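Long-range contacts in ComZ (Thermus thermophilus, PDB 6QVI), which probably acts as a DNA receptor at the tip of a pilus during natural transformation, carrying a beta-solenoid domain on a pseudopilin-like domain: residues Ala399-Lys405 against Leu433-Gly439; Ala302-Arg308 against Asp373-Ile379. One frame throughout, in Å; residues are numbered along the deposited sequence.

Interaction 1 of 2, residues Ala399-Lys405 against Leu433-Gly439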
loop_
_atom_site.group_PDB
_atom_site.type_symbol
_atom_site.label_atom_id
_atom_site.label_comp_id
_atom_site.label_asym_id
_atom_site.label_seq_id
_atom_site.Cartn_x
_atom_site.Cartn_y
_atom_site.Cartn_z
ATOM N N ALA A 399 9.058 1.614 -13.039
ATOM C CA ALA A 399 9.410 0.381 -13.726
ATOM C C ALA A 399 9.731 -0.660 -12.670
ATOM O O ALA A 399 9.816 -0.354 -11.478
ATOM C CB ALA A 399 10.581 0.596 -14.683
ATOM N N THR A 400 9.957 -1.890 -13.122
ATOM C CA THR A 400 10.248 -2.992 -12.223
ATOM C C THR A 400 11.375 -3.835 -12.793
ATOM O O THR A 400 11.486 -4.009 -14.010
ATOM C CB THR A 400 9.025 -3.891 -12.027
ATOM O OG1 THR A 400 7.868 -3.075 -11.803
ATOM C CG2 THR A 400 9.211 -4.815 -10.849
ATOM N N LEU A 401 12.188 -4.373 -11.884
ATOM C CA LEU A 401 13.181 -5.388 -12.165
ATOM C C LEU A 401 12.763 -6.607 -11.373
ATOM O O LEU A 401 12.689 -6.547 -10.136
ATOM C CB LEU A 401 14.570 -4.965 -11.705
ATOM C CG LEU A 401 15.784 -5.805 -12.133
ATOM C CD1 LEU A 401 17.041 -5.050 -11.678
ATOM C CD2 LEU A 401 15.797 -7.316 -11.679
ATOM N N ALA A 402 12.557 -7.726 -12.050
ATOM C CA ALA A 402 12.262 -8.961 -11.347
ATOM C C ALA A 402 13.412 -9.928 -11.539
ATOM O O ALA A 402 13.887 -10.117 -12.662
ATOM C CB ALA A 402 10.980 -9.605 -11.844
ATOM N N VAL A 403 13.838 -10.542 -10.445
ATOM C CA VAL A 403 14.700 -11.708 -10.477
ATOM C C VAL A 403 13.877 -12.835 -9.878
ATOM O O VAL A 403 13.547 -12.812 -8.685
ATOM C CB VAL A 403 16.022 -11.503 -9.725
ATOM C CG1 VAL A 403 17.000 -10.641 -10.520
ATOM C CG2 VAL A 403 15.750 -10.817 -8.399
ATOM N N LEU A 404 13.515 -13.797 -10.708
ATOM C CA LEU A 404 12.673 -14.910 -10.315
ATOM C C LEU A 404 13.461 -16.209 -10.295
ATOM O O LEU A 404 14.470 -16.360 -10.990
ATOM C CB LEU A 404 11.494 -15.035 -11.283
ATOM C CG LEU A 404 10.686 -13.760 -11.555
ATOM C CD1 LEU A 404 9.490 -14.148 -12.385
ATOM C CD2 LEU A 404 10.266 -13.035 -10.262
ATOM N N LYS A 405 12.991 -17.162 -9.505
ATOM C CA LYS A 405 13.625 -18.467 -9.518
ATOM C C LYS A 405 13.146 -19.273 -10.713
ATOM O O LYS A 405 12.012 -19.146 -11.164
ATOM C CB LYS A 405 13.335 -19.245 -8.231
ATOM C CG LYS A 405 13.839 -18.581 -6.983
ATOM C CD LYS A 405 13.642 -19.521 -5.799
ATOM C CE LYS A 405 14.249 -18.942 -4.541
ATOM N NZ LYS A 405 14.073 -19.877 -3.402
ATOM N N LEU A 433 11.755 2.967 -8.804
ATOM C CA LEU A 433 12.149 1.702 -9.408
ATOM C C LEU A 433 11.862 0.619 -8.389
ATOM O O LEU A 433 12.310 0.704 -7.240
ATOM C CB LEU A 433 13.628 1.697 -9.793
ATOM C CG LEU A 433 14.118 0.377 -10.374
ATOM C CD1 LEU A 433 13.288 0.049 -11.591
ATOM C CD2 LEU A 433 15.609 0.460 -10.711
ATOM N N GLY A 434 11.086 -0.370 -8.789
ATOM C CA GLY A 434 10.694 -1.432 -7.892
ATOM C C GLY A 434 11.497 -2.691 -8.127
ATOM O O GLY A 434 11.959 -2.957 -9.234
ATOM N N PHE A 435 11.602 -3.509 -7.087
ATOM C CA PHE A 435 12.378 -4.736 -7.182
ATOM C C PHE A 435 11.557 -5.896 -6.654
ATOM O O PHE A 435 11.150 -5.895 -5.485
ATOM C CB PHE A 435 13.685 -4.598 -6.417
ATOM C CG PHE A 435 14.633 -3.644 -7.066
ATOM C CD1 PHE A 435 15.594 -4.107 -7.957
ATOM C CD2 PHE A 435 14.528 -2.274 -6.836
ATOM C CE1 PHE A 435 16.449 -3.237 -8.578
ATOM C CE2 PHE A 435 15.382 -1.403 -7.459
ATOM C CZ PHE A 435 16.352 -1.886 -8.330
ATOM N N VAL A 436 11.355 -6.895 -7.502
ATOM C CA VAL A 436 10.735 -8.146 -7.098
ATOM C C VAL A 436 11.840 -9.183 -7.118
ATOM O O VAL A 436 12.516 -9.357 -8.137
ATOM C CB VAL A 436 9.565 -8.536 -8.017
ATOM C CG1 VAL A 436 8.943 -9.866 -7.597
ATOM C CG2 VAL A 436 8.512 -7.437 -8.001
ATOM N N ALA A 437 12.057 -9.833 -5.978
ATOM C CA ALA A 437 13.009 -10.933 -5.889
ATOM C C ALA A 437 12.295 -12.130 -5.278
ATOM O O ALA A 437 11.854 -12.067 -4.123
ATOM C CB ALA A 437 14.227 -10.538 -5.043
ATOM N N GLU A 438 12.208 -13.229 -6.034
ATOM C CA GLU A 438 11.530 -14.404 -5.502
ATOM C C GLU A 438 12.339 -15.034 -4.385
ATOM O O GLU A 438 11.780 -15.732 -3.530
ATOM C CB GLU A 438 11.253 -15.413 -6.634
ATOM C CG GLU A 438 10.754 -16.778 -6.168
ATOM C CD GLU A 438 10.222 -17.685 -7.318
ATOM O OE1 GLU A 438 9.554 -18.712 -7.000
ATOM O OE2 GLU A 438 10.450 -17.388 -8.516
ATOM N N GLY A 439 13.641 -14.777 -4.358
ATOM C CA GLY A 439 14.490 -15.338 -3.331
ATOM C C GLY A 439 14.738 -14.299 -2.258
ATOM O O GLY A 439 13.781 -13.732 -1.706
#
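L401 meets F435 on one face of a parallel strand pair: its CD1 reaches CE1 of the ring at 3.6 Å, and the two side chains cross obliquely. L401 CG lies anti to the backbone N (chi1 -170°), which sends this branch out from the sheet, alongside the ring of the neighbouring strand. The same face holds V403, whose CG2 touches CB of A437 at 3.7 Å. On the other face, T400 CG2 approaches V436 CG2 to 3.9 Å, while T400 OG1 is hydrogen-bonded to D373 OD1, at the head of segment 373-379.

Five backbone hydrogen bonds, from G434 N to A399 O through to E438 N to V403 O, fix the register with N-H...O angles of at least 163°; this in-register parallel pairing belongs to the beta-solenoid domain. Beyond the last bridge, E438 extends across K405 at about a right angle, and its OE2 accepts K405 N at 2.7 Å, 47° out of the carboxylate plane. OE2 also forms a salt bridge with R295. The contact is therefore mainly apolar on the L401 face, has one hydroxyl satisfied on the T400 face, and ends in a carboxylate that continues the backbone pairing, probably stabilised by the arginine.

Interaction 2 of 2, residues Ala302-Arg308 against Asp373-Ile379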
loop_
_atom_site.group_PDB
_atom_site.type_symbol
_atom_site.label_atom_id
_atom_site.label_comp_id
_atom_site.label_asym_id
_atom_site.label_seq_id
_atom_site.Cartn_x
_atom_site.Cartn_y
_atom_site.Cartn_z
ATOM N N ALA A 302 6.177 -8.416 -19.260
ATOM C CA ALA A 302 7.549 -8.007 -19.321
ATOM C C ALA A 302 7.945 -7.477 -20.645
ATOM O O ALA A 302 7.560 -7.990 -21.659
ATOM C CB ALA A 302 8.411 -9.177 -19.018
ATOM N N ALA A 303 8.756 -6.448 -20.626
ATOM C CA ALA A 303 9.253 -5.884 -21.838
ATOM C C ALA A 303 10.429 -6.730 -22.202
ATOM O O ALA A 303 10.515 -7.237 -23.286
ATOM C CB ALA A 303 9.699 -4.473 -21.607
ATOM N N LEU A 304 11.341 -6.876 -21.264
ATOM C CA LEU A 304 12.520 -7.668 -21.447
ATOM C C LEU A 304 12.377 -8.839 -20.537
ATOM O O LEU A 304 12.195 -8.669 -19.374
ATOM C CB LEU A 304 13.726 -6.859 -21.025
ATOM C CG LEU A 304 15.086 -7.328 -21.493
ATOM C CD1 LEU A 304 15.724 -8.198 -20.455
ATOM C CD2 LEU A 304 14.910 -8.133 -22.742
ATOM N N ARG A 305 12.465 -10.038 -21.063
ATOM C CA ARG A 305 12.339 -11.199 -20.233
ATOM C C ARG A 305 13.265 -12.276 -20.697
ATOM O O ARG A 305 13.164 -12.709 -21.799
ATOM C CB ARG A 305 10.937 -11.715 -20.306
ATOM C CG ARG A 305 10.835 -13.127 -19.841
ATOM C CD ARG A 305 9.474 -13.407 -19.309
ATOM N NE ARG A 305 9.269 -14.819 -19.179
ATOM C CZ ARG A 305 8.554 -15.509 -20.024
ATOM N NH1 ARG A 305 7.991 -14.890 -21.014
ATOM N NH2 ARG A 305 8.390 -16.788 -19.870
ATOM N N ILE A 306 14.159 -12.719 -19.826
ATOM C CA ILE A 306 15.135 -13.739 -20.146
ATOM C C ILE A 306 15.069 -14.895 -19.204
ATOM O O ILE A 306 14.962 -14.698 -18.044
ATOM C CB ILE A 306 16.526 -13.168 -19.976
ATOM C CG1 ILE A 306 16.637 -11.866 -20.721
ATOM C CG2 ILE A 306 17.563 -14.103 -20.530
ATOM C CD1 ILE A 306 18.048 -11.391 -20.814
ATOM N N GLN A 307 15.148 -16.111 -19.701
ATOM C CA GLN A 307 15.102 -17.259 -18.838
ATOM C C GLN A 307 16.406 -17.966 -18.876
ATOM O O GLN A 307 17.149 -17.828 -19.792
ATOM C CB GLN A 307 14.078 -18.260 -19.303
ATOM C CG GLN A 307 12.772 -17.691 -19.758
ATOM C CD GLN A 307 11.653 -18.634 -19.484
ATOM O OE1 GLN A 307 10.786 -18.344 -18.696
ATOM N NE2 GLN A 307 11.677 -19.776 -20.117
ATOM N N ARG A 308 16.656 -18.781 -17.880
ATOM C CA ARG A 308 17.883 -19.501 -17.843
ATOM C C ARG A 308 17.783 -20.806 -17.176
ATOM O O ARG A 308 17.785 -20.893 -15.995
ATOM C CB ARG A 308 18.914 -18.723 -17.109
ATOM C CG ARG A 308 20.074 -19.592 -16.756
ATOM C CD ARG A 308 21.263 -18.749 -16.458
ATOM N NE ARG A 308 21.961 -19.297 -15.323
ATOM C CZ ARG A 308 23.226 -19.647 -15.361
ATOM N NH1 ARG A 308 23.920 -19.541 -16.482
ATOM N NH2 ARG A 308 23.812 -20.146 -14.295
ATOM N N ASP A 373 9.215 -2.878 -18.011
ATOM C CA ASP A 373 9.540 -3.823 -16.954
ATOM C C ASP A 373 10.404 -4.975 -17.467
ATOM O O ASP A 373 10.155 -5.532 -18.541
ATOM C CB ASP A 373 8.243 -4.340 -16.341
ATOM C CG ASP A 373 7.327 -3.199 -15.864
ATOM O OD1 ASP A 373 7.347 -2.878 -14.656
ATOM O OD2 ASP A 373 6.591 -2.610 -16.699
ATOM N N VAL A 374 11.371 -5.385 -16.672
ATOM C CA VAL A 374 12.276 -6.448 -17.045
ATOM C C VAL A 374 12.349 -7.549 -16.020
ATOM O O VAL A 374 12.509 -7.279 -14.876
ATOM C CB VAL A 374 13.685 -5.893 -17.293
ATOM C CG1 VAL A 374 13.849 -4.522 -16.716
ATOM C CG2 VAL A 374 14.754 -6.774 -16.720
ATOM N N VAL A 375 12.236 -8.796 -16.439
ATOM C CA VAL A 375 12.336 -9.896 -15.508
ATOM C C VAL A 375 13.283 -10.965 -15.976
ATOM O O VAL A 375 13.154 -11.445 -17.064
ATOM C CB VAL A 375 10.976 -10.508 -15.166
ATOM C CG1 VAL A 375 9.948 -10.075 -16.140
ATOM C CG2 VAL A 375 11.021 -12.009 -15.136
ATOM N N LEU A 376 14.213 -11.336 -15.102
ATOM C CA LEU A 376 15.218 -12.346 -15.343
ATOM C C LEU A 376 14.928 -13.552 -14.529
ATOM O O LEU A 376 14.979 -13.487 -13.359
ATOM C CB LEU A 376 16.546 -11.813 -14.898
ATOM C CG LEU A 376 16.661 -10.358 -15.234
ATOM C CD1 LEU A 376 17.979 -9.808 -14.782
ATOM C CD2 LEU A 376 16.507 -10.179 -16.711
ATOM N N GLU A 377 14.636 -14.672 -15.142
ATOM C CA GLU A 377 14.350 -15.852 -14.380
ATOM C C GLU A 377 15.528 -16.781 -14.341
ATOM O O GLU A 377 16.101 -17.060 -15.344
ATOM C CB GLU A 377 13.173 -16.591 -14.983
ATOM C CG GLU A 377 11.970 -15.718 -15.232
ATOM C CD GLU A 377 10.777 -16.470 -15.771
ATOM O OE1 GLU A 377 10.360 -17.486 -15.202
ATOM O OE2 GLU A 377 10.239 -16.031 -16.780
ATOM N N GLY A 378 15.873 -17.264 -13.164
ATOM C CA GLY A 378 16.978 -18.180 -12.987
ATOM C C GLY A 378 18.281 -17.453 -13.065
ATOM O O GLY A 378 19.272 -17.987 -13.460
ATOM N N ILE A 379 18.267 -16.231 -12.607
ATOM C CA ILE A 379 19.412 -15.339 -12.692
ATOM C C ILE A 379 19.436 -14.567 -11.387
ATOM O O ILE A 379 18.378 -14.197 -10.877
ATOM C CB ILE A 379 19.292 -14.370 -13.886
ATOM C CG1 ILE A 379 19.607 -15.082 -15.209
ATOM C CG2 ILE A 379 20.174 -13.137 -13.681
ATOM C CD1 ILE A 379 19.329 -14.220 -16.432
#
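R305 and E377 meet through a salt bridge on the face of the strand pair that also carries V375 and Q307. R305 NE donates to E377 OE2 over 2.9 Å, with an N-H...O angle of 169°. The acceptor lies in the guanidinium plane, and the two flat groups are only 26° from coplanar. R305 is extended from CG to NE, with CG anti to the backbone N (chi1 162°), which brings its NE edge to the carboxylate. Its NH2 makes a second, more bent bond to Q307 OE1, arriving from above the amide plane, so that R305 serves both Q307 OE1 and E377 OE2. E377 OE1 receives a weak bond from Q299.

At the start of the pair, D373 O takes two donors, A303 N at 2.7 Å and L304 N at 3.3 Å. Along the strands, V375 N gives to L304 O and E377 N to I306 O, both at 2.9 Å, and I306 N gives to V375 O.

On the reverse face, CB of L304 and CB of V374 lie 3.9 Å apart, the two side chains pointing the same way. Strand 374-377 is also paired in parallel with 398-406; such in-register parallel stacking is characteristic of a beta-solenoid.

Overall arrangement
Interactions 1 and 2 are successive strand pairs of one stack: 374-377 lies directly beside 398-406, so the order runs 304-309, 374-377, 398-406, 432-437. Their centres are 9 Å apart. Probable hydrogen bonds from L376 N to A402 O and from G378 N to L404 O join them, with V375 packed on A402. The centre of interaction 1 lies about 17 Å from the centre of the chain, that of interaction 2 about 25 Å; 11 of 14 residues are buried in the first, eight in the second. Each pair uses a glutamate differently: E377 OE2 takes the guanidinium NE of R305, whereas E438 OE2 takes the backbone N-H of K405.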